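Local coordinates for protein aldehyde dehydrogenase (Burkholderia thailandensis, PDB 5J6B) that probably oxidises aldehydes to carboxylic acids with a nicotinamide cofactor, and binds NADPH in its cofactor pocket, at residues K11-Y16 with A25-E30; L91-C96 with K101-S106; S339-L344 with A367-T372; E375-D380 with V392-R397; D403-V408 with W431-V436. All blocks are in the same frame, centred on the assembly; numbering follows the deposited sequence. Where two conformers were deposited one is given.

Contact 1 of 5, residues K11-Y16 with A25-E30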
# COMPACT_ATOMS: atom_id res chain seq x y z
N LYS A 11 26.27 36.78 11.92
CA LYS A 11 26.53 37.86 10.98
C LYS A 11 25.87 39.16 11.45
O LYS A 11 24.89 39.15 12.21
CB LYS A 11 26.02 37.47 9.58
N GLU A 12 26.43 40.30 11.03
CA GLU A 12 25.86 41.58 11.46
C GLU A 12 24.50 41.83 10.81
O GLU A 12 23.62 42.44 11.43
CB GLU A 12 26.83 42.73 11.16
CG GLU A 12 27.56 43.25 12.40
CD GLU A 12 28.42 44.49 12.12
OE1 GLU A 12 28.72 44.77 10.94
OE2 GLU A 12 28.79 45.20 13.08
N THR A 13 24.31 41.37 9.57
CA THR A 13 23.03 41.45 8.89
C THR A 13 22.81 40.18 8.09
O THR A 13 23.77 39.55 7.62
CB THR A 13 22.93 42.66 7.93
OG1 THR A 13 23.82 42.46 6.83
CG2 THR A 13 23.29 43.97 8.64
N TYR A 14 21.55 39.82 7.91
CA TYR A 14 21.16 38.69 7.09
C TYR A 14 20.27 39.16 5.94
O TYR A 14 19.43 40.05 6.13
CB TYR A 14 20.42 37.62 7.91
CG TYR A 14 21.35 36.84 8.82
CD1 TYR A 14 21.87 35.62 8.42
CD2 TYR A 14 21.71 37.35 10.06
CE1 TYR A 14 22.74 34.91 9.24
CE2 TYR A 14 22.58 36.65 10.88
CZ TYR A 14 23.09 35.43 10.47
OH TYR A 14 23.96 34.75 11.30
N PRO A 15 20.42 38.59 4.76
CA PRO A 15 19.52 38.92 3.65
C PRO A 15 18.24 38.12 3.75
O PRO A 15 18.11 37.21 4.57
CB PRO A 15 20.33 38.50 2.42
CG PRO A 15 21.06 37.24 2.93
CD PRO A 15 21.36 37.50 4.40
N TYR A 16 17.27 38.46 2.90
CA TYR A 16 16.21 37.51 2.63
C TYR A 16 16.46 36.84 1.28
O TYR A 16 17.36 37.22 0.53
CB TYR A 16 14.81 38.16 2.71
CG TYR A 16 14.44 39.29 1.77
CD1 TYR A 16 14.54 39.16 0.39
CD2 TYR A 16 13.87 40.45 2.28
CE1 TYR A 16 14.14 40.19 -0.46
CE2 TYR A 16 13.46 41.49 1.44
CZ TYR A 16 13.60 41.35 0.07
OH TYR A 16 13.20 42.37 -0.76
N ALA A 25 18.06 43.69 1.15
CA ALA A 25 17.14 44.78 0.82
C ALA A 25 17.20 45.91 1.84
O ALA A 25 17.04 47.08 1.49
CB ALA A 25 15.71 44.23 0.70
N ASN A 26 17.40 45.56 3.10
CA ASN A 26 17.37 46.51 4.21
C ASN A 26 17.81 45.74 5.44
O ASN A 26 18.14 44.55 5.36
CB ASN A 26 15.99 47.13 4.38
CG ASN A 26 14.91 46.09 4.69
OD1 ASN A 26 14.88 45.52 5.78
ND2 ASN A 26 14.01 45.86 3.73
N ALA A 27 17.81 46.41 6.58
CA ALA A 27 18.17 45.79 7.86
C ALA A 27 17.14 46.16 8.92
O ALA A 27 17.47 46.45 10.07
CB ALA A 27 19.57 46.21 8.29
N GLU A 28 15.86 46.14 8.54
CA GLU A 28 14.83 46.73 9.38
C GLU A 28 14.39 45.81 10.51
O GLU A 28 13.91 46.30 11.54
CB GLU A 28 13.63 47.14 8.53
CG GLU A 28 13.98 48.17 7.45
CD GLU A 28 12.86 48.39 6.45
OE1 GLU A 28 11.75 47.83 6.65
OE2 GLU A 28 13.08 49.12 5.47
N LEU A 29 14.55 44.50 10.36
CA LEU A 29 14.06 43.54 11.36
C LEU A 29 15.17 43.26 12.37
O LEU A 29 16.13 42.54 12.08
CB LEU A 29 13.59 42.25 10.70
CG LEU A 29 13.10 41.18 11.70
CD1 LEU A 29 12.07 41.79 12.65
CD2 LEU A 29 12.53 39.96 10.97
N GLU A 30 15.02 43.80 13.58
CA GLU A 30 15.94 43.50 14.66
C GLU A 30 15.56 42.18 15.32
O GLU A 30 14.38 41.92 15.59
CB GLU A 30 15.93 44.63 15.69
CG GLU A 30 16.33 46.00 15.12
CD GLU A 30 16.33 47.09 16.18
OE1 GLU A 30 15.41 47.10 17.03
OE2 GLU A 30 17.26 47.92 16.16
O HOH W 1 19.96 42.61 5.28

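Contact 2 of 5, residues L91-C96 with K101-S106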
# COMPACT_ATOMS: atom_id res chain seq x y z
N LEU A 91 24.19 26.59 13.56
CA LEU A 91 22.73 26.56 13.64
C LEU A 91 22.26 26.46 15.09
O LEU A 91 21.31 27.14 15.48
CB LEU A 91 22.20 25.39 12.82
CG LEU A 91 22.15 25.61 11.30
CD1 LEU A 91 22.11 24.27 10.54
CD2 LEU A 91 20.94 26.48 10.96
N ALA A 92 22.90 25.60 15.88
CA ALA A 92 22.50 25.44 17.28
C ALA A 92 22.69 26.73 18.07
O ALA A 92 21.82 27.12 18.86
CB ALA A 92 23.29 24.29 17.92
N GLN A 93 23.81 27.43 17.85
CA GLN A 93 24.07 28.65 18.61
C GLN A 93 23.14 29.78 18.18
O GLN A 93 22.68 30.57 19.02
CB GLN A 93 25.54 29.04 18.48
CG GLN A 93 26.46 27.95 19.04
CD GLN A 93 27.94 28.23 18.85
OE1 GLN A 93 28.35 29.39 18.72
NE2 GLN A 93 28.75 27.17 18.83
N ALA A 94 22.84 29.87 16.89
CA ALA A 94 21.89 30.89 16.44
C ALA A 94 20.52 30.62 17.01
O ALA A 94 19.80 31.54 17.41
CB ALA A 94 21.84 30.92 14.91
N LEU A 95 20.14 29.34 17.07
CA LEU A 95 18.87 28.95 17.67
C LEU A 95 18.84 29.31 19.15
O LEU A 95 17.85 29.87 19.65
CB LEU A 95 18.67 27.46 17.44
CG LEU A 95 17.45 26.75 18.00
CD1 LEU A 95 16.21 27.52 17.59
CD2 LEU A 95 17.44 25.34 17.43
N CYS A 96 19.92 29.01 19.86
CA CYS A 96 20.02 29.34 21.28
C CYS A 96 19.75 30.82 21.53
O CYS A 96 18.96 31.18 22.41
CB CYS A 96 21.41 28.92 21.78
SG CYS A 96 21.68 29.13 23.53
N LYS A 101 16.60 29.22 23.51
CA LYS A 101 16.46 27.78 23.72
C LYS A 101 17.74 27.21 24.32
O LYS A 101 18.82 27.44 23.75
CB LYS A 101 16.15 27.09 22.40
CG LYS A 101 15.95 25.58 22.46
CD LYS A 101 15.30 25.09 21.16
CE LYS A 101 14.91 23.61 21.23
NZ LYS A 101 13.88 23.28 20.20
N PRO A 102 17.66 26.49 25.44
CA PRO A 102 18.86 25.90 26.03
C PRO A 102 19.68 25.14 24.99
O PRO A 102 19.15 24.45 24.13
CB PRO A 102 18.31 24.98 27.12
CG PRO A 102 17.02 25.66 27.52
CD PRO A 102 16.45 26.22 26.24
N ILE A 103 21.00 25.33 25.07
CA ILE A 103 21.87 24.98 23.96
C ILE A 103 21.83 23.48 23.68
O ILE A 103 21.89 23.06 22.51
CB ILE A 103 23.30 25.49 24.24
CG1 ILE A 103 24.25 25.14 23.09
CG2 ILE A 103 23.83 24.97 25.60
CD1 ILE A 103 23.86 25.80 21.78
N ASN A 104 21.71 22.65 24.72
CA ASN A 104 21.62 21.21 24.48
C ASN A 104 20.35 20.85 23.73
O ASN A 104 20.36 19.97 22.86
CB ASN A 104 21.70 20.43 25.80
CG ASN A 104 23.05 20.56 26.48
OD1 ASN A 104 24.08 20.74 25.82
ND2 ASN A 104 23.06 20.48 27.81
N ASP A 105 19.24 21.53 24.04
CA ASP A 105 18.01 21.31 23.28
C ASP A 105 18.05 21.98 21.92
O ASP A 105 17.35 21.53 20.99
CB ASP A 105 16.83 21.78 24.11
CG ASP A 105 16.74 21.04 25.43
OD1 ASP A 105 16.73 19.79 25.39
OD2 ASP A 105 16.71 21.69 26.49
N SER A 106 18.84 23.05 21.76
CA SER A 106 19.03 23.62 20.44
C SER A 106 19.78 22.65 19.54
O SER A 106 19.42 22.46 18.37
CB SER A 106 19.78 24.96 20.54
OG SER A 106 18.97 25.93 21.20

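Contact 3 of 5, residues S339-L344 with A367-T372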
# COMPACT_ATOMS: atom_id res chain seq x y z
N SER A 339 5.93 39.55 28.46
CA SER A 339 4.47 39.60 28.43
C SER A 339 3.88 38.19 28.44
O SER A 339 2.84 37.95 29.05
CB SER A 339 3.99 40.38 27.21
OG SER A 339 4.38 39.75 26.00
N GLU A 340 4.55 37.24 27.78
CA GLU A 340 4.05 35.86 27.79
C GLU A 340 4.18 35.23 29.17
O GLU A 340 3.27 34.52 29.63
CB GLU A 340 4.79 35.03 26.74
CG GLU A 340 4.24 35.23 25.34
CD GLU A 340 2.77 34.87 25.26
OE1 GLU A 340 2.45 33.67 25.25
OE2 GLU A 340 1.93 35.80 25.25
N ALA A 341 5.32 35.45 29.85
CA ALA A 341 5.44 35.04 31.24
C ALA A 341 4.37 35.68 32.11
O ALA A 341 3.80 35.02 32.98
CB ALA A 341 6.84 35.38 31.77
N ARG A 342 4.08 36.97 31.88
CA ARG A 342 3.02 37.64 32.64
C ARG A 342 1.66 37.02 32.37
O ARG A 342 0.85 36.83 33.29
CB ARG A 342 2.98 39.14 32.33
CG ARG A 342 4.01 39.96 33.10
CD ARG A 342 3.62 41.42 33.16
NE ARG A 342 3.41 41.99 31.83
CZ ARG A 342 4.39 42.46 31.06
NH1 ARG A 342 5.64 42.42 31.48
NH2 ARG A 342 4.11 42.97 29.86
N ARG A 343 1.37 36.70 31.10
CA ARG A 343 0.13 35.99 30.78
C ARG A 343 -0.02 34.73 31.61
O ARG A 343 -1.04 34.52 32.28
CB ARG A 343 0.07 35.63 29.29
CG ARG A 343 -0.95 34.49 29.00
CD ARG A 343 -0.91 34.01 27.56
NE ARG A 343 0.38 33.41 27.22
CZ ARG A 343 0.77 32.19 27.60
NH1 ARG A 343 1.97 31.74 27.24
NH2 ARG A 343 -0.03 31.43 28.35
N LEU A 344 1.01 33.88 31.59
CA LEU A 344 0.94 32.60 32.28
C LEU A 344 0.89 32.79 33.79
O LEU A 344 0.14 32.10 34.49
CB LEU A 344 2.13 31.72 31.88
CG LEU A 344 2.12 30.31 32.49
CD1 LEU A 344 0.83 29.59 32.14
CD2 LEU A 344 3.33 29.51 32.01
N ALA A 367 11.13 37.34 32.21
CA ALA A 367 10.79 36.21 31.35
C ALA A 367 11.25 34.87 31.92
O ALA A 367 10.99 33.83 31.31
CB ALA A 367 11.39 36.43 29.96
N MET A 368 11.94 34.89 33.07
CA MET A 368 12.47 33.68 33.70
C MET A 368 11.39 33.09 34.61
O MET A 368 11.19 33.56 35.74
CB MET A 368 13.75 33.98 34.48
CG MET A 368 14.89 34.61 33.66
SD MET A 368 15.35 33.65 32.19
CE MET A 368 15.66 32.03 32.89
N PHE A 369 10.72 32.06 34.11
CA PHE A 369 9.63 31.37 34.79
C PHE A 369 10.17 30.02 35.25
O PHE A 369 10.59 29.20 34.42
CB PHE A 369 8.44 31.19 33.84
CG PHE A 369 7.08 31.05 34.52
CD1 PHE A 369 6.03 31.89 34.17
CD2 PHE A 369 6.85 30.06 35.47
CE1 PHE A 369 4.77 31.77 34.77
CE2 PHE A 369 5.59 29.93 36.08
CZ PHE A 369 4.55 30.79 35.72
N GLU A 370 10.21 29.81 36.57
CA GLU A 370 10.62 28.53 37.14
C GLU A 370 9.76 27.38 36.62
O GLU A 370 8.56 27.54 36.39
CB GLU A 370 10.48 28.55 38.66
CG GLU A 370 11.71 28.90 39.44
CD GLU A 370 11.52 28.67 40.93
OE1 GLU A 370 10.42 28.94 41.46
OE2 GLU A 370 12.48 28.19 41.56
N ALA A 371 10.37 26.21 36.46
CA ALA A 371 9.58 25.00 36.29
C ALA A 371 8.67 24.85 37.50
O ALA A 371 9.14 24.84 38.64
CB ALA A 371 10.48 23.77 36.14
N THR A 372 7.36 24.75 37.27
CA THR A 372 6.38 24.90 38.33
C THR A 372 5.38 23.75 38.25
O THR A 372 5.00 23.32 37.16
CB THR A 372 5.66 26.24 38.22
OG1 THR A 372 6.62 27.30 38.30
CG2 THR A 372 4.63 26.40 39.33

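Contact 4 of 5, residues E375-D380 with V392-R397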
# COMPACT_ATOMS: atom_id res chain seq x y z
N GLU A 375 -1.09 21.58 42.24
CA GLU A 375 -2.17 20.66 42.55
C GLU A 375 -3.46 21.45 42.74
O GLU A 375 -3.43 22.65 43.03
CB GLU A 375 -1.89 19.86 43.83
CG GLU A 375 -1.06 18.60 43.65
CD GLU A 375 -0.92 17.83 44.96
OE1 GLU A 375 -0.77 18.49 46.01
OE2 GLU A 375 -0.99 16.58 44.94
N GLY A 376 -4.59 20.77 42.56
CA GLY A 376 -5.87 21.36 42.86
C GLY A 376 -6.35 22.44 41.92
O GLY A 376 -7.18 23.26 42.32
N VAL A 377 -5.85 22.48 40.69
CA VAL A 377 -6.34 23.46 39.72
C VAL A 377 -7.70 23.00 39.21
O VAL A 377 -7.84 21.88 38.71
CB VAL A 377 -5.35 23.63 38.56
CG1 VAL A 377 -5.99 24.44 37.44
CG2 VAL A 377 -4.06 24.30 39.04
N GLY A 378 -8.71 23.87 39.32
CA GLY A 378 -10.04 23.52 38.86
C GLY A 378 -10.10 23.36 37.35
O GLY A 378 -9.40 24.03 36.60
N ARG A 379 -10.99 22.46 36.90
CA ARG A 379 -11.04 22.16 35.47
C ARG A 379 -11.61 23.31 34.65
O ARG A 379 -11.47 23.29 33.42
CB ARG A 379 -11.84 20.88 35.20
CG ARG A 379 -13.28 20.91 35.75
CD ARG A 379 -14.10 19.77 35.20
NE ARG A 379 -14.32 19.91 33.76
CZ ARG A 379 -15.37 20.52 33.22
NH1 ARG A 379 -16.31 21.05 33.99
NH2 ARG A 379 -15.47 20.60 31.89
N ASP A 380 -12.24 24.30 35.29
CA ASP A 380 -12.74 25.48 34.58
C ASP A 380 -11.71 26.61 34.48
O ASP A 380 -11.99 27.61 33.82
CB ASP A 380 -14.01 26.00 35.25
CG ASP A 380 -13.80 26.39 36.70
OD1 ASP A 380 -12.86 25.86 37.34
OD2 ASP A 380 -14.58 27.22 37.20
N VAL A 392 4.83 25.15 33.24
CA VAL A 392 3.84 24.87 34.27
C VAL A 392 3.18 23.53 33.94
O VAL A 392 2.85 23.28 32.78
CB VAL A 392 2.80 26.00 34.38
CG1 VAL A 392 1.62 25.58 35.26
CG2 VAL A 392 3.44 27.28 34.93
N ALA A 393 3.04 22.67 34.95
CA ALA A 393 2.27 21.44 34.81
C ALA A 393 1.33 21.31 36.00
O ALA A 393 1.60 21.82 37.09
CB ALA A 393 3.17 20.19 34.70
N LEU A 394 0.20 20.63 35.76
CA LEU A 394 -0.87 20.48 36.74
C LEU A 394 -1.06 19.00 37.04
O LEU A 394 -1.18 18.19 36.12
CB LEU A 394 -2.18 21.07 36.21
CG LEU A 394 -2.06 22.34 35.38
CD1 LEU A 394 -3.43 22.78 34.88
CD2 LEU A 394 -1.40 23.44 36.20
N LEU A 395 -1.08 18.66 38.32
CA LEU A 395 -1.21 17.27 38.76
C LEU A 395 -2.61 17.03 39.30
O LEU A 395 -3.08 17.77 40.18
CB LEU A 395 -0.15 16.96 39.83
CG LEU A 395 -0.18 15.57 40.49
CD1 LEU A 395 0.01 14.44 39.47
CD2 LEU A 395 0.88 15.48 41.57
N GLU A 396 -3.30 16.03 38.77
CA GLU A 396 -4.60 15.64 39.30
C GLU A 396 -4.63 14.13 39.46
O GLU A 396 -3.79 13.40 38.91
CB GLU A 396 -5.76 16.13 38.40
CG GLU A 396 -5.76 15.53 36.99
CD GLU A 396 -6.83 16.14 36.09
OE1 GLU A 396 -6.47 16.76 35.05
OE2 GLU A 396 -8.02 16.01 36.42
N ARG A 397 -5.62 13.66 40.21
CA ARG A 397 -5.69 12.31 40.72
C ARG A 397 -6.94 11.61 40.20
O ARG A 397 -8.02 12.22 40.15
CB ARG A 397 -5.71 12.35 42.26
CG ARG A 397 -5.72 11.04 43.00
CD ARG A 397 -5.79 11.35 44.50
NE ARG A 397 -5.92 10.14 45.30
CZ ARG A 397 -5.06 9.75 46.23
NH1 ARG A 397 -3.98 10.49 46.51
NH2 ARG A 397 -5.29 8.63 46.90
O HOH W 2 -5.01 18.02 41.96
O HOH W 3 -3.74 20.74 39.46

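Contact 5 of 5, residues D403-V408 with W431-V436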
# COMPACT_ATOMS: atom_id res chain seq x y z
N ASP A 403 -12.75 7.58 33.69
CA ASP A 403 -12.70 8.96 34.15
C ASP A 403 -11.40 9.64 33.71
O ASP A 403 -11.41 10.81 33.32
CB ASP A 403 -12.87 9.00 35.67
CG ASP A 403 -12.71 10.39 36.26
OD1 ASP A 403 -13.23 11.36 35.65
OD2 ASP A 403 -12.08 10.52 37.32
N ALA A 404 -10.28 8.91 33.75
CA ALA A 404 -9.01 9.44 33.25
C ALA A 404 -9.11 9.83 31.78
O ALA A 404 -8.65 10.90 31.37
CB ALA A 404 -7.90 8.42 33.45
N LEU A 405 -9.68 8.94 30.95
CA LEU A 405 -9.84 9.22 29.53
C LEU A 405 -10.72 10.44 29.29
O LEU A 405 -10.41 11.29 28.43
CB LEU A 405 -10.44 8.00 28.82
CG LEU A 405 -9.58 6.73 28.82
CD1 LEU A 405 -10.32 5.57 28.15
CD2 LEU A 405 -8.20 6.97 28.16
N ALA A 406 -11.84 10.53 30.02
CA ALA A 406 -12.72 11.69 29.92
C ALA A 406 -12.00 12.98 30.31
O ALA A 406 -12.24 14.03 29.70
CB ALA A 406 -13.96 11.49 30.80
N ARG A 407 -11.11 12.92 31.31
CA ARG A 407 -10.37 14.11 31.69
C ARG A 407 -9.42 14.56 30.58
O ARG A 407 -9.31 15.77 30.32
CB ARG A 407 -9.60 13.88 32.99
CG ARG A 407 -10.49 13.70 34.22
CD ARG A 407 -9.63 13.50 35.45
NE ARG A 407 -10.33 12.88 36.57
CZ ARG A 407 -10.02 13.12 37.84
NH1 ARG A 407 -9.04 13.97 38.13
NH2 ARG A 407 -10.68 12.52 38.82
N VAL A 408 -8.72 13.62 29.94
CA VAL A 408 -7.86 13.96 28.80
C VAL A 408 -8.67 14.66 27.72
O VAL A 408 -8.25 15.68 27.16
CB VAL A 408 -7.18 12.70 28.23
CG1 VAL A 408 -6.44 13.05 26.91
CG2 VAL A 408 -6.23 12.06 29.24
N TRP A 431 -6.24 4.20 22.85
CA TRP A 431 -6.11 4.41 21.41
C TRP A 431 -7.48 4.71 20.79
O TRP A 431 -7.60 5.63 19.97
CB TRP A 431 -5.45 3.18 20.76
CG TRP A 431 -5.12 3.30 19.28
CD1 TRP A 431 -5.00 4.46 18.55
CD2 TRP A 431 -4.85 2.23 18.37
NE1 TRP A 431 -4.68 4.17 17.25
CE2 TRP A 431 -4.59 2.80 17.11
CE3 TRP A 431 -4.82 0.83 18.50
CZ2 TRP A 431 -4.29 2.03 15.99
CZ3 TRP A 431 -4.52 0.06 17.37
CH2 TRP A 431 -4.27 0.66 16.14
N ASP A 432 -8.52 4.00 21.24
CA ASP A 432 -9.86 4.10 20.69
C ASP A 432 -10.59 5.37 21.12
O ASP A 432 -11.39 5.92 20.36
CB ASP A 432 -10.68 2.88 21.14
CG ASP A 432 -10.84 1.86 20.05
OD1 ASP A 432 -11.14 2.26 18.91
OD2 ASP A 432 -10.67 0.65 20.34
N GLU A 433 -10.37 5.83 22.35
CA GLU A 433 -11.26 6.81 22.94
C GLU A 433 -10.65 8.20 23.10
O GLU A 433 -11.41 9.15 23.31
CB GLU A 433 -11.76 6.29 24.29
CG GLU A 433 -12.80 5.18 24.10
CD GLU A 433 -12.98 4.31 25.33
OE1 GLU A 433 -12.59 3.12 25.30
OE2 GLU A 433 -13.52 4.83 26.33
N LEU A 434 -9.34 8.35 23.01
CA LEU A 434 -8.75 9.67 23.13
C LEU A 434 -8.87 10.39 21.79
O LEU A 434 -8.38 9.91 20.76
CB LEU A 434 -7.30 9.56 23.60
CG LEU A 434 -7.22 8.99 25.02
CD1 LEU A 434 -5.80 8.81 25.45
CD2 LEU A 434 -7.99 9.89 26.03
N GLU A 435 -9.56 11.53 21.79
CA GLU A 435 -9.77 12.29 20.55
C GLU A 435 -8.56 13.20 20.36
O GLU A 435 -8.57 14.40 20.66
CB GLU A 435 -11.08 13.06 20.57
CG GLU A 435 -11.48 13.59 19.17
CD GLU A 435 -12.87 14.23 19.12
OE1 GLU A 435 -13.58 14.19 20.15
OE2 GLU A 435 -13.25 14.77 18.05
N VAL A 436 -7.50 12.60 19.85
CA VAL A 436 -6.24 13.28 19.60
C VAL A 436 -5.72 12.77 18.26
O VAL A 436 -6.18 11.75 17.74
CB VAL A 436 -5.21 13.03 20.72
CG1 VAL A 436 -5.66 13.67 22.03
CG2 VAL A 436 -4.98 11.54 20.90

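Contact 1 of 5, residues K11-Y16 with A25-E30
Ala25 sets its methyl group against the phenolic end of Tyr16 beside a small mixed N-terminal beta sheet. Ala25 CB lies 3.4 Å from Tyr16 OH and 3.6 Å from Tyr16 CZ, approaching the ring obliquely. The placement follows from the first torsion of Tyr16: CG stands between the backbone N and the carbonyl carbon (chi1 61°), which brings the hydroxyl end closer to 25-30 than the start of the side chain suggests. A second touch is lighter, Thr13 CG2 to Ala27 CB at 4.4 Å. No direct hydrogen bond joins the segments. Instead, one water spends a proton on each, donating to Tyr14 O at 2.7 Å and to Asn26 O at 2.7 Å. The wide spacing has a structural cause: strand 39-43 lies between strands 13-18 and 29-32 in the sheet, with Tyr14 bonded through its backbone to Arg42 and Ala44, and Leu29 to Val43. An Asx turn shapes the chain just ahead of strand 29-32. Asn26 OD1, also bonded to Leu45 N, accepts from Glu28 N at 3.0 Å, a nearly straight bond of 160° with the donor tilted 17° from the carbonyl plane.

Contact 2 of 5, residues L91-C96 with K101-S106
A tight connection between two successive helices, 88-99 and 103-123, brings Cys96 against Lys101 and Ala92 against Ser106, with the second helix starting right after Pro102 at its N-cap position. Ala92 CA and Ser106 CA are 5.0 Å apart, an approach consistent with the small side chains of this facing pair. Ser106 CB sits 3.4 Å from Ala92 O, and Leu95 CG rests 3.6 Å from Ser106 OG. Alongside, the CD1 methyl of Ile103 reaches across to Cys96 CB at 4.0 Å and also touches Ala92 CB, its CG1 branch running anti to the backbone N (chi1 180°). Polar links tie the turn together. Lys101 N gives a weak hydrogen bond to Cys96 O (3.3 Å), bent to 122°, while Cys96 CA makes a CH...O contact of 3.3 Å with Lys101 O. In the conformer described, the extended Lys101 chain passes Leu95, and its NZ forms a salt bridge with Glu109 and hydrogen bonds with Tyr287 and Gln288; the side chain comes to about 9 Å from the bound NADPH. Lys101 O also accepts from the hydroxyl of Ser106 OG at 3.0 Å, the donor standing well above the carbonyl plane.

Contact 3 of 5, residues S339-L344 with A367-T372
Phe369 presses its ring onto helix 338-353 at Ala341 and Leu344, a helix-on-sheet packing in which strand 368-375 belongs to a large mixed sheet of an alpha/beta domain. These three residues account for most of the surface buried here. Leu344 takes one ring face: its CD2 methyl lies 4.2 Å from the Phe369 ring centroid, 25° off the ring normal, which meets the geometry of a CH-pi contact. Leu344 CG stands 3.8 Å from Phe369 CE1, and the two side chains cross at about a right angle. With its CG anti to the backbone N (chi1 -177°), Leu344 brings CD2 over the face, offset toward the rim, while CG stays outside the ring outline. The edge has a different neighbour. Ala341 O lies near the ring plane, 3.8 Å from Phe369 CE1, while Ala341 CB touches Phe369 CD1 at 4.3 Å. That methyl also reaches the residue just before the strand, with Ala341 CB 4.1 Å from Ala367 CA. Ala345, Met348, Val392 and Pro391 also pack on the ring. On the same helical turn, Arg343 grips Glu340 side-on with two nitrogens, NE and NH1, both meeting Glu340 OE1, the shorter being Arg343 NH1 to Glu340 OE1 at 2.8 Å.

Contact 4 of 5, residues E375-D380 with V392-R397
The carboxylate of Glu375 is the flat group that meets the other segment: the CD2 methyl of Leu395 comes obliquely beside its OE2, at 4.0 Å and out of the carboxylate plane. The two side chains lie side by side and point the same way, toward helix 303-319. That helix supplies the carboxylate with its polar partners, Arg310 forming a salt bridge to OE1 and the hydroxyl of Tyr306 a hydrogen bond to OE2. Both oxygens are therefore satisfied although one of them also borders on a leucine methyl, and the nearby arginine probably favours the charged form.

A second cluster forms where Val377 meets Leu394, on the side of the strand away from Leu395. The chains cross at about a right angle and pair their branches, Val377 CG1 with Leu394 CD1 at 4.0 Å and Val377 CG2 with Leu394 CD2 at 4.0 Å. Leu383 and Tyr384 of the short helix 382-385 also pack on both residues.

Between the clusters the backbones part, and water fills in. Leu395 O accepts from two waters, at 2.6 Å and 3.1 Å. The first of these accepts from Gly376 N at 2.8 Å, the second from Val377 N at 3.0 Å. Gly376 has a positive phi of 71°, and there the chain turns off the line of strand 368-375.

Strands 368-375 and 392-398 are parallel neighbours, and the chain between them runs through helix 382-385, as in a short beta-alpha-beta crossover; the contact marks where the first strand ends and the connection departs.

Contact 5 of 5, residues D403-V408 with W431-V436
Leu434 inserts its CD2 methyl between Leu405 and Val408 to form the apolar heart of this contact. Leu434 CD2 is 3.6 Å from Leu405 CD2 and 3.6 Å from Val408 CG1, and its side chain crosses each of the others at about a right angle. Val408 has CG1 anti to the backbone N (chi1 173°), which directs that branch at the leucine. The remaining touch is mixed in character: the other methyl of Leu405, CD1, lies 3.8 Å from Glu433 OE2, across the end of that extended chain. The end of helix 424-433 and the residue after it pack on helix 401-409, which lies against the sheet, since Leu405 and Val408 also pack on strand 263-266. Asn409, ending helix 401-409, adds two hydrogen bonds, from Glu435 N and to Glu433 O. Charged interactions flank the apolar cluster. Asp432 forms salt bridges with Lys148 and Arg66 of a second subunit and with Arg484 of a third. Away from Leu434, Arg407, which also pairs with Glu396, holds Asp403 side-on: Arg407 NH2 meets the syn lone pair of Asp403 OD2 at 2.9 Å, and Arg407 NE reaches Asp403 OD2 at 3.0 Å from above the carboxylate plane.

Contacts 2, 3 and 5 are buried, whereas contacts 1 and 4 are only partly so, and those two use waters to bridge backbones too far apart for direct hydrogen bonds. Contacts 3 and 4 share a sheet: strands 368-375 and 392-398 are neighbours, and Val392 CG2 packs on Phe369 CE2 at 3.6 Å. Contact 4 passes into contact 5 through a salt bridge, Glu396 OE2 to Arg407 NH1 at 2.9 Å. Contact 1 stands on its own small sheet, about 47 Å from contact 5 between centres. Contact 2 packs two helices through small and apolar residues with one weak backbone bond; contact 3 relies on an aromatic ring; contact 5 alone has neighbouring subunits touching its segments.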